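Long-range contacts in DNA polymerase III beta subunit (Streptococcus pyogenes, PDB 2AVT), which probably forms a ring-shaped sliding clamp that encircles DNA and tethers the replicative polymerase to its template for processive synthesis: residues 181-186 and 331-336; 338-343 and 368-373. All coordinates share one frame; numbering follows the deposited sequence.

Interaction 1 of 2, residues 181-186 and 331-336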
ATOM      1  N   ASP A 181       8.598  23.053  14.376  1.00 49.89           N
ATOM      2  CA  ASP A 181       8.053  22.171  15.400  1.00 54.17           C
ATOM      3  C   ASP A 181       8.836  22.444  16.688  1.00 55.92           C
ATOM      4  O   ASP A 181       8.926  21.581  17.554  1.00 57.39           O
ATOM      5  CB  ASP A 181       8.235  20.711  14.985  1.00 54.85           C
ATOM      6  CG  ASP A 181       9.689  20.302  14.934  1.00 57.43           C
ATOM      7  OD1 ASP A 181      10.542  21.195  14.753  1.00 59.78           O
ATOM      8  OD2 ASP A 181       9.986  19.090  15.073  1.00 59.93           O
ATOM      9  N   SER A 182       9.408  23.647  16.794  1.00 56.80           N
ATOM     10  CA  SER A 182      10.201  24.064  17.953  1.00 57.15           C
ATOM     11  C   SER A 182      11.247  23.013  18.285  1.00 56.75           C
ATOM     12  O   SER A 182      11.605  22.786  19.442  1.00 58.94           O
ATOM     13  CB  SER A 182       9.312  24.302  19.167  1.00 57.98           C
ATOM     14  OG  SER A 182       8.704  23.100  19.607  1.00 57.43           O
ATOM     15  N   HIS A 183      11.717  22.360  17.234  1.00 55.95           N
ATOM     16  CA  HIS A 183      12.753  21.344  17.316  1.00 54.25           C
ATOM     17  C   HIS A 183      13.617  21.585  16.079  1.00 54.00           C
ATOM     18  O   HIS A 183      14.847  21.548  16.134  1.00 52.53           O
ATOM     19  CB  HIS A 183      12.141  19.943  17.265  1.00 56.45           C
ATOM     20  CG  HIS A 183      11.430  19.544  18.524  1.00 58.74           C
ATOM     21  ND1 HIS A 183      12.083  19.405  19.730  1.00 58.90           N
ATOM     22  CD2 HIS A 183      10.128  19.263  18.764  1.00 59.41           C
ATOM     23  CE1 HIS A 183      11.210  19.060  20.661  1.00 59.40           C
ATOM     24  NE2 HIS A 183      10.018  18.968  20.105  1.00 59.72           N
ATOM     25  N   ARG A 184      12.926  21.849  14.973  1.00 52.57           N
ATOM     26  CA  ARG A 184      13.521  22.113  13.673  1.00 51.38           C
ATOM     27  C   ARG A 184      12.629  23.127  12.958  1.00 48.91           C
ATOM     28  O   ARG A 184      11.459  23.274  13.285  1.00 48.79           O
ATOM     29  CB  ARG A 184      13.652  20.805  12.882  1.00 53.38           C
ATOM     30  CG  ARG A 184      12.352  20.118  12.536  1.00 56.43           C
ATOM     31  CD  ARG A 184      12.685  18.643  12.389  1.00 59.64           C
ATOM     32  NE  ARG A 184      11.846  17.905  11.448  1.00 59.90           N
ATOM     33  CZ  ARG A 184      10.523  17.968  11.410  1.00 60.41           C
ATOM     34  NH1 ARG A 184       9.867  18.747  12.256  1.00 59.65           N
ATOM     35  NH2 ARG A 184       9.859  17.224  10.536  1.00 61.94           N
ATOM     36  N   MET A 185      13.196  23.802  11.969  1.00 45.88           N
ATOM     37  CA  MET A 185      12.495  24.853  11.248  1.00 43.68           C
ATOM     38  C   MET A 185      12.949  24.925   9.803  1.00 40.91           C
ATOM     39  O   MET A 185      14.083  24.579   9.495  1.00 36.91           O
ATOM     40  CB  MET A 185      12.779  26.180  11.956  1.00 45.11           C
ATOM     41  CG  MET A 185      12.304  27.413  11.225  1.00 47.78           C
ATOM     42  SD  MET A 185      12.834  28.898  12.121  1.00 51.11           S
ATOM     43  CE  MET A 185      14.478  29.028  11.540  1.00 50.80           C
ATOM     44  N   SER A 186      12.055  25.389   8.938  1.00 39.96           N
ATOM     45  CA  SER A 186      12.334  25.530   7.517  1.00 40.14           C
ATOM     46  C   SER A 186      11.760  26.859   7.042  1.00 39.05           C
ATOM     47  O   SER A 186      10.596  27.184   7.331  1.00 40.48           O
ATOM     48  CB  SER A 186      11.689  24.388   6.736  1.00 41.34           C
ATOM     49  OG  SER A 186      12.115  24.422   5.390  1.00 44.67           O
ATOM     50  N   PRO A 331      18.655  12.345  14.248  1.00 41.25           N
ATOM     51  CA  PRO A 331      18.832  12.050  12.818  1.00 41.52           C
ATOM     52  C   PRO A 331      17.610  12.248  11.903  1.00 41.70           C
ATOM     53  O   PRO A 331      17.746  12.775  10.794  1.00 40.29           O
ATOM     54  CB  PRO A 331      19.311  10.601  12.821  1.00 43.05           C
ATOM     55  CG  PRO A 331      20.012  10.469  14.129  1.00 43.40           C
ATOM     56  CD  PRO A 331      19.102  11.210  15.074  1.00 42.94           C
ATOM     57  N   THR A 332      16.429  11.820  12.350  1.00 40.97           N
ATOM     58  CA  THR A 332      15.212  11.964  11.544  1.00 41.31           C
ATOM     59  C   THR A 332      15.049  13.389  11.018  1.00 41.15           C
ATOM     60  O   THR A 332      14.598  13.603   9.898  1.00 39.67           O
ATOM     61  CB  THR A 332      13.947  11.620  12.351  1.00 40.81           C
ATOM     62  OG1 THR A 332      13.988  10.241  12.733  1.00 43.27           O
ATOM     63  CG2 THR A 332      12.701  11.862  11.513  1.00 41.43           C
ATOM     64  N   TYR A 333      15.427  14.357  11.844  1.00 42.31           N
ATOM     65  CA  TYR A 333      15.337  15.762  11.486  1.00 42.12           C
ATOM     66  C   TYR A 333      16.249  16.099  10.303  1.00 41.18           C
ATOM     67  O   TYR A 333      15.843  16.797   9.375  1.00 40.86           O
ATOM     68  CB  TYR A 333      15.701  16.612  12.699  1.00 45.05           C
ATOM     69  CG  TYR A 333      14.692  16.522  13.825  1.00 47.80           C
ATOM     70  CD1 TYR A 333      13.489  15.848  13.655  1.00 49.61           C
ATOM     71  CD2 TYR A 333      14.915  17.166  15.035  1.00 49.57           C
ATOM     72  CE1 TYR A 333      12.536  15.826  14.654  1.00 49.93           C
ATOM     73  CE2 TYR A 333      13.969  17.150  16.037  1.00 51.44           C
ATOM     74  CZ  TYR A 333      12.780  16.482  15.840  1.00 51.51           C
ATOM     75  OH  TYR A 333      11.824  16.500  16.829  1.00 52.72           O
ATOM     76  N   LEU A 334      17.478  15.592  10.339  1.00 40.57           N
ATOM     77  CA  LEU A 334      18.426  15.839   9.265  1.00 39.03           C
ATOM     78  C   LEU A 334      17.974  15.111   8.007  1.00 39.79           C
ATOM     79  O   LEU A 334      18.039  15.656   6.899  1.00 39.50           O
ATOM     80  CB  LEU A 334      19.825  15.360   9.666  1.00 38.58           C
ATOM     81  CG  LEU A 334      20.917  15.571   8.612  1.00 36.73           C
ATOM     82  CD1 LEU A 334      20.909  17.032   8.141  1.00 36.62           C
ATOM     83  CD2 LEU A 334      22.266  15.208   9.199  1.00 36.08           C
ATOM     84  N   ILE A 335      17.512  13.875   8.182  1.00 38.22           N
ATOM     85  CA  ILE A 335      17.036  13.074   7.064  1.00 36.89           C
ATOM     86  C   ILE A 335      15.947  13.824   6.303  1.00 34.90           C
ATOM     87  O   ILE A 335      16.008  13.957   5.085  1.00 33.88           O
ATOM     88  CB  ILE A 335      16.491  11.707   7.557  1.00 37.70           C
ATOM     89  CG1 ILE A 335      17.629  10.907   8.204  1.00 37.45           C
ATOM     90  CG2 ILE A 335      15.886  10.927   6.388  1.00 37.30           C
ATOM     91  CD1 ILE A 335      17.229   9.534   8.703  1.00 38.48           C
ATOM     92  N   GLU A 336      14.959  14.330   7.027  1.00 36.30           N
ATOM     93  CA  GLU A 336      13.872  15.067   6.409  1.00 37.53           C
ATOM     94  C   GLU A 336      14.334  16.385   5.765  1.00 37.92           C
ATOM     95  O   GLU A 336      13.816  16.789   4.720  1.00 35.10           O
ATOM     96  CB  GLU A 336      12.771  15.310   7.446  1.00 40.96           C
ATOM     97  CG  GLU A 336      11.925  14.058   7.694  1.00 46.29           C
ATOM     98  CD  GLU A 336      10.987  14.178   8.876  1.00 48.97           C
ATOM     99  OE1 GLU A 336      10.397  15.259   9.069  1.00 50.74           O
ATOM    100  OE2 GLU A 336      10.825  13.175   9.606  1.00 52.96           O
TER

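Interaction 2 of 2, residues 338-343 and 368-373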
ATOM      1  N   LEU A 338      17.277  16.908   4.454  1.00 34.00           N
ATOM      2  CA  LEU A 338      18.004  16.536   3.249  1.00 35.69           C
ATOM      3  C   LEU A 338      17.050  16.112   2.128  1.00 36.93           C
ATOM      4  O   LEU A 338      17.304  16.361   0.949  1.00 35.99           O
ATOM      5  CB  LEU A 338      18.997  15.414   3.571  1.00 35.65           C
ATOM      6  CG  LEU A 338      20.066  15.814   4.606  1.00 37.79           C
ATOM      7  CD1 LEU A 338      20.898  14.606   5.022  1.00 34.13           C
ATOM      8  CD2 LEU A 338      20.959  16.903   4.009  1.00 36.60           C
ATOM      9  N   LYS A 339      15.940  15.483   2.498  1.00 37.47           N
ATOM     10  CA  LYS A 339      14.975  15.044   1.504  1.00 38.62           C
ATOM     11  C   LYS A 339      14.405  16.271   0.802  1.00 37.48           C
ATOM     12  O   LYS A 339      14.093  16.229  -0.388  1.00 36.66           O
ATOM     13  CB  LYS A 339      13.857  14.236   2.180  1.00 41.35           C
ATOM     14  CG  LYS A 339      12.895  13.566   1.210  1.00 46.11           C
ATOM     15  CD  LYS A 339      11.972  12.583   1.925  1.00 48.29           C
ATOM     16  CE  LYS A 339      11.034  11.890   0.947  1.00 51.51           C
ATOM     17  NZ  LYS A 339      10.194  10.849   1.619  1.00 52.77           N
ATOM     18  N   ALA A 340      14.294  17.372   1.543  1.00 35.51           N
ATOM     19  CA  ALA A 340      13.762  18.622   1.002  1.00 34.83           C
ATOM     20  C   ALA A 340      14.741  19.416   0.123  1.00 34.71           C
ATOM     21  O   ALA A 340      14.360  20.416  -0.477  1.00 34.34           O
ATOM     22  CB  ALA A 340      13.280  19.500   2.134  1.00 35.93           C
ATOM     23  N   ILE A 341      15.991  18.976   0.045  1.00 34.30           N
ATOM     24  CA  ILE A 341      16.991  19.674  -0.764  1.00 33.96           C
ATOM     25  C   ILE A 341      17.174  18.997  -2.117  1.00 33.70           C
ATOM     26  O   ILE A 341      17.626  17.861  -2.192  1.00 33.57           O
ATOM     27  CB  ILE A 341      18.348  19.729  -0.026  1.00 33.16           C
ATOM     28  CG1 ILE A 341      18.205  20.556   1.256  1.00 32.35           C
ATOM     29  CG2 ILE A 341      19.408  20.350  -0.917  1.00 32.96           C
ATOM     30  CD1 ILE A 341      19.430  20.483   2.175  1.00 32.98           C
ATOM     31  N   LYS A 342      16.815  19.697  -3.188  1.00 36.27           N
ATOM     32  CA  LYS A 342      16.936  19.140  -4.529  1.00 39.33           C
ATOM     33  C   LYS A 342      18.348  19.209  -5.094  1.00 40.55           C
ATOM     34  O   LYS A 342      18.702  18.418  -5.971  1.00 41.99           O
ATOM     35  CB  LYS A 342      15.991  19.856  -5.501  1.00 42.10           C
ATOM     36  CG  LYS A 342      14.510  19.696  -5.215  1.00 45.94           C
ATOM     37  CD  LYS A 342      13.697  20.487  -6.241  1.00 49.69           C
ATOM     38  CE  LYS A 342      12.196  20.422  -5.989  1.00 49.97           C
ATOM     39  NZ  LYS A 342      11.456  21.276  -6.969  1.00 50.86           N
ATOM     40  N   SER A 343      19.152  20.144  -4.600  1.00 40.67           N
ATOM     41  CA  SER A 343      20.518  20.306  -5.099  1.00 41.83           C
ATOM     42  C   SER A 343      21.443  19.137  -4.778  1.00 42.76           C
ATOM     43  O   SER A 343      21.297  18.467  -3.753  1.00 42.73           O
ATOM     44  CB  SER A 343      21.138  21.593  -4.557  1.00 41.19           C
ATOM     45  OG  SER A 343      21.297  21.520  -3.155  1.00 44.78           O
ATOM     46  N   PHE A 368      16.704  29.285   0.665  1.00 39.74           N
ATOM     47  CA  PHE A 368      16.084  28.235   1.459  1.00 38.73           C
ATOM     48  C   PHE A 368      16.990  27.882   2.632  1.00 36.40           C
ATOM     49  O   PHE A 368      18.066  27.325   2.456  1.00 36.89           O
ATOM     50  CB  PHE A 368      15.845  27.016   0.558  1.00 38.40           C
ATOM     51  CG  PHE A 368      15.224  25.838   1.252  1.00 39.98           C
ATOM     52  CD1 PHE A 368      14.300  26.012   2.270  1.00 40.15           C
ATOM     53  CD2 PHE A 368      15.523  24.547   0.839  1.00 40.15           C
ATOM     54  CE1 PHE A 368      13.683  24.916   2.863  1.00 40.10           C
ATOM     55  CE2 PHE A 368      14.914  23.449   1.426  1.00 40.23           C
ATOM     56  CZ  PHE A 368      13.990  23.634   2.441  1.00 37.96           C
ATOM     57  N   ILE A 369      16.538  28.221   3.830  1.00 34.96           N
ATOM     58  CA  ILE A 369      17.295  27.953   5.040  1.00 36.26           C
ATOM     59  C   ILE A 369      16.517  27.052   5.992  1.00 35.92           C
ATOM     60  O   ILE A 369      15.330  27.277   6.234  1.00 35.15           O
ATOM     61  CB  ILE A 369      17.606  29.254   5.789  1.00 37.60           C
ATOM     62  CG1 ILE A 369      18.525  30.143   4.943  1.00 39.64           C
ATOM     63  CG2 ILE A 369      18.231  28.927   7.140  1.00 39.99           C
ATOM     64  CD1 ILE A 369      18.711  31.548   5.505  1.00 40.00           C
ATOM     65  N   GLN A 370      17.185  26.030   6.516  1.00 36.23           N
ATOM     66  CA  GLN A 370      16.571  25.121   7.478  1.00 36.96           C
ATOM     67  C   GLN A 370      17.415  25.156   8.746  1.00 37.30           C
ATOM     68  O   GLN A 370      18.641  25.251   8.682  1.00 36.58           O
ATOM     69  CB  GLN A 370      16.500  23.696   6.925  1.00 35.55           C
ATOM     70  CG  GLN A 370      15.591  23.551   5.708  1.00 34.46           C
ATOM     71  CD  GLN A 370      15.516  22.129   5.214  1.00 33.14           C
ATOM     72  OE1 GLN A 370      14.772  21.307   5.757  1.00 36.21           O
ATOM     73  NE2 GLN A 370      16.296  21.820   4.191  1.00 33.01           N
ATOM     74  N   LEU A 371      16.743  25.076   9.891  1.00 38.31           N
ATOM     75  CA  LEU A 371      17.394  25.137  11.197  1.00 40.31           C
ATOM     76  C   LEU A 371      17.065  23.876  12.012  1.00 39.97           C
ATOM     77  O   LEU A 371      15.905  23.484  12.106  1.00 39.25           O
ATOM     78  CB  LEU A 371      16.888  26.391  11.926  1.00 42.15           C
ATOM     79  CG  LEU A 371      17.646  27.065  13.075  1.00 46.34           C
ATOM     80  CD1 LEU A 371      18.932  27.675  12.550  1.00 46.26           C
ATOM     81  CD2 LEU A 371      16.778  28.163  13.689  1.00 45.70           C
ATOM     82  N   ILE A 372      18.084  23.246  12.592  1.00 39.93           N
ATOM     83  CA  ILE A 372      17.892  22.041  13.398  1.00 40.51           C
ATOM     84  C   ILE A 372      18.548  22.179  14.767  1.00 41.82           C
ATOM     85  O   ILE A 372      19.750  22.436  14.869  1.00 41.20           O
ATOM     86  CB  ILE A 372      18.505  20.801  12.726  1.00 40.81           C
ATOM     87  CG1 ILE A 372      17.741  20.455  11.449  1.00 41.48           C
ATOM     88  CG2 ILE A 372      18.484  19.624  13.702  1.00 41.11           C
ATOM     89  CD1 ILE A 372      18.354  19.294  10.675  1.00 40.78           C
ATOM     90  N   THR A 373      17.758  22.005  15.817  1.00 41.96           N
ATOM     91  CA  THR A 373      18.272  22.104  17.175  1.00 42.01           C
ATOM     92  C   THR A 373      18.927  20.790  17.579  1.00 42.81           C
ATOM     93  O   THR A 373      18.351  19.715  17.415  1.00 43.24           O
ATOM     94  CB  THR A 373      17.152  22.430  18.159  1.00 42.01           C
ATOM     95  OG1 THR A 373      16.582  23.703  17.822  1.00 41.21           O
ATOM     96  CG2 THR A 373      17.686  22.467  19.579  1.00 42.32           C
TER

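Interaction 1 of 2, residues 181-186 and 331-336
R184, at the start of strand 184-191, and Y333, on helix 331-339, bring their backbones together, with CA atoms 7.0 Å apart. On the strand side D181 N donates to R184 O (3.1 Å), closing the turn that joins strands 174-180 and 184-191. On the helix side Y333 and E336, three residues and so nearly one turn apart, both send their side chains to R184.

The arginine crosses the tyrosine at about a right angle. Its CD sits over one face of the ring, displaced toward the rim, in a CH-pi contact 24° off the ring normal; the modelled separation is doubtful. With CG of R184 between the backbone N and the carbonyl carbon (chi1 63°), the extended run from CG to NE carries CD over the ring. At the far end of the ring, Y333 OH lies 3.5 Å from H183 CB and 3.6 Å from D181 OD2.

The guanidinium is gripped by two salt bridges. NH1 reaches D181 OD2 at 2.8 Å, while NH2 also donates a hydrogen bond to E336 OE1 at 2.5 Å, nearly in the guanidinium plane, with the carboxylate plane turned 83° from it. F151 O adds a weak hydrogen bond to NH2. D181 also works locally: OD1 accepts from R184 N in an Asx motif, a bond very short in the model.

Arginine suits this place because its CD can lie over an aromatic ring while its planar head serves separate carboxylates. The salt-bridge network links the central and C-terminal domains beside the cleft that, in related clamps, receives partner peptides; the arginine probably helps keep D181 and E336 ionised.

Interaction 2 of 2, residues 338-343 and 368-373
The ring of F368 and the carboxamide of Q370 are the two flat groups that strand 367-372 presents to the segment leaving helix 331-339. CE2 of the ring lies 3.6 Å from A340 O, and CZ lies 4.2 Å from A340 CB; I341 CG1 approaches CE2 more loosely, at 4.4 Å. S186, on the neighbouring strand, also packs against this phenylalanine. Beside the ring, NE2 of Q370 lies 3.7 Å from I341 CG1, with CD1 of the isoleucine a little farther away, and the two side chains cross obliquely. OE1 of Q370 is hydrogen-bonded to S337 OG, which gives the polar end a helix partner.

Being two residues apart on one strand, F368 and Q370 project to the same side of the sheet. The phenylalanine reaches across with CG anti to the backbone N (chi1 179°), whereas the glutamine stretches out beyond CG. A340 is small enough to let the backbone approach the ring, and CG1 of I341 lies near both F368 and Q370.

Across these segments the contact is loose van der Waals packing, partly against polar atoms, and F151 packs on both A340 and Q370. The buried carboxamide is anchored through S337, so apolar and polar attachments together hold 338-343 against the sheet.

In the fold
From the N terminus, the chain first passes 181-186, in the turn and strand of the central domain, and meets 331-336 of the C-terminal domain 144 intervening residues later, where interaction 1 closes its loop. Interaction 2 opens just beyond, at 338-343, and closes at 368-373 after 24 residues. The loops follow one another in series, neither nested nor crossed. In space they adjoin, their centres about 9 Å apart: strands 184-191 and 367-372 are antiparallel neighbours in a sheet spanning both domains, and helix 331-339 takes part in both contacts. The helix is thereby tied to adjacent strands across the junction between the domains.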